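Local coordinates for probable transcriptional regulator, ArsR family protein (Rhodococcus sp. RHA1, PDB 3F6O) that probably acts as a DNA-binding transcription factor of the ArsR family, regulating genes through a helix-turn-helix domain, at residues S47-K50 against H51-F54. Sequence-based numbering, arbitrary orientation.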
loop_
_atom_site.group_PDB
_atom_site.type_symbol
_atom_site.label_atom_id
_atom_site.label_comp_id
_atom_site.label_asym_id
_atom_site.label_seq_id
_atom_site.Cartn_x
_atom_site.Cartn_y
_atom_site.Cartn_z
ATOM N N SER A 47 -15.899 1.951 -15.888
ATOM C CA SER A 47 -15.417 1.516 -14.577
ATOM C C SER A 47 -13.952 1.075 -14.638
ATOM O O SER A 47 -13.177 1.357 -13.724
ATOM C CB SER A 47 -16.270 0.389 -14.006
ATOM O OG SER A 47 -17.617 0.829 -13.867
ATOM N N PHE A 48 -13.585 0.411 -15.727
ATOM C CA PHE A 48 -12.188 -0.001 -15.913
ATOM C C PHE A 48 -11.272 1.198 -16.119
ATOM O O PHE A 48 -10.175 1.247 -15.565
ATOM C CB PHE A 48 -12.026 -0.991 -17.058
ATOM C CG PHE A 48 -10.614 -1.569 -17.157
ATOM C CD1 PHE A 48 -10.131 -2.459 -16.189
ATOM C CD2 PHE A 48 -9.782 -1.205 -18.202
ATOM C CE1 PHE A 48 -8.804 -3.002 -16.281
ATOM C CE2 PHE A 48 -8.468 -1.729 -18.305
ATOM C CZ PHE A 48 -7.997 -2.638 -17.342
ATOM N N MET A 49 -11.741 2.166 -16.898
ATOM C CA MET A 49 -11.004 3.404 -17.115
ATOM C C MET A 49 -10.698 4.166 -15.824
ATOM O O MET A 49 -9.678 4.822 -15.724
ATOM C CB MET A 49 -11.702 4.285 -18.161
ATOM C CG MET A 49 -11.608 3.760 -19.625
ATOM S SD MET A 49 -9.946 3.314 -20.182
ATOM C CE MET A 49 -9.043 4.813 -19.853
ATOM N N LYS A 50 -11.577 4.064 -14.834
ATOM C CA LYS A 50 -11.309 4.652 -13.510
ATOM C C LYS A 50 -10.047 4.052 -12.882
ATOM O O LYS A 50 -9.230 4.765 -12.303
ATOM C CB LYS A 50 -12.515 4.456 -12.589
ATOM C CG LYS A 50 -13.449 5.633 -12.600
ATOM C CD LYS A 50 -14.893 5.205 -12.571
ATOM C CE LYS A 50 -15.390 4.862 -11.202
ATOM N NZ LYS A 50 -16.896 4.863 -11.280
ATOM N N HIS A 51 -9.873 2.752 -13.044
ATOM C CA HIS A 51 -8.650 2.090 -12.554
ATOM C C HIS A 51 -7.396 2.487 -13.338
ATOM O O HIS A 51 -6.355 2.788 -12.763
ATOM C CB HIS A 51 -8.828 0.573 -12.549
ATOM C CG HIS A 51 -9.875 0.111 -11.593
ATOM N ND1 HIS A 51 -9.839 0.435 -10.258
ATOM C CD2 HIS A 51 -10.995 -0.630 -11.771
ATOM C CE1 HIS A 51 -10.888 -0.094 -9.647
ATOM N NE2 HIS A 51 -11.604 -0.749 -10.544
ATOM N N ILE A 52 -7.501 2.487 -14.652
ATOM C CA ILE A 52 -6.396 2.934 -15.485
ATOM C C ILE A 52 -5.970 4.388 -15.110
ATOM O O ILE A 52 -4.787 4.695 -14.919
ATOM C CB ILE A 52 -6.796 2.838 -16.981
ATOM C CG1 ILE A 52 -6.957 1.357 -17.392
ATOM C CG2 ILE A 52 -5.767 3.550 -17.880
ATOM C CD1 ILE A 52 -5.660 0.509 -17.299
ATOM N N HIS A 53 -6.957 5.273 -15.003
ATOM C CA HIS A 53 -6.681 6.671 -14.674
ATOM C C HIS A 53 -6.040 6.818 -13.296
ATOM O O HIS A 53 -5.129 7.622 -13.098
ATOM C CB HIS A 53 -7.968 7.501 -14.760
ATOM C CG HIS A 53 -8.422 7.732 -16.166
ATOM N ND1 HIS A 53 -9.741 7.617 -16.552
ATOM C CD2 HIS A 53 -7.726 8.042 -17.290
ATOM C CE1 HIS A 53 -9.845 7.855 -17.850
ATOM N NE2 HIS A 53 -8.638 8.116 -18.321
ATOM N N PHE A 54 -6.521 6.028 -12.344
ATOM C CA PHE A 54 -5.977 6.082 -10.992
ATOM C C PHE A 54 -4.517 5.629 -11.020
ATOM O O PHE A 54 -3.654 6.259 -10.396
ATOM C CB PHE A 54 -6.823 5.248 -10.013
ATOM C CG PHE A 54 -6.534 5.570 -8.574
ATOM C CD1 PHE A 54 -7.400 6.364 -7.841
ATOM C CD2 PHE A 54 -5.355 5.148 -7.970
ATOM C CE1 PHE A 54 -7.104 6.683 -6.512
ATOM C CE2 PHE A 54 -5.057 5.477 -6.644
ATOM C CZ PHE A 54 -5.910 6.242 -5.936
#
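The Phe48 ring meets the side chain of Ile52, one turn further along the same helix, at an oblique angle: CE2 of Phe48 lies 3.6 Å from CG1 of Ile52, and CZ of Phe48 reaches its CD1. With CG anti to the backbone N (chi1 -173°), the ring is brought beside the carbonyl carbon of Phe48 and on to Ile52, while Val34, Leu37 and Ala38 of helix 34-38 and Thr19 and Val23 of helix 18-28 also touch it. A large, wholly apolar ring suits this buried place; an alanine here would probably open a gap between the three helices and deprive Ile52 of its aromatic neighbour. The imidazole of His53 likewise meets Met49 obliquely, CE of Met49 standing 3.7 Å from NE2 of His53. On another side, the His51 ring lies obliquely to the carbonyls of the preceding turn, with CD2 of His51 3.5 Å from Ser47 O. An imidazole suits this place because its ND1 can pair, through a weak hydrogen bond, with Arg20, whose guanidinium also makes a cation-pi contact with Phe54. These residues belong to helix 45-57, within the helix-turn-helix region of the winged-helix fold common to ArsR regulators, and by sequence order this is probably its recognition helix. Two bends in the methionine chain, chi2 -50° and chi3 -55°, curl CE of Met49 towards the next turn, where it also comes within 4.0 Å of CG2 of Ile52; a flexible thioether suits such a double approach. Being branched, Ile52 can offer CG1 and CD1 to the phenyl ring and CG2 to that methyl. Regular helical bonds hold the spacing: Ile52 N to Phe48 O (3.1 Å), His53 N to Met49 O (2.9 Å), and Phe54 N to Lys50 O (3.0 Å).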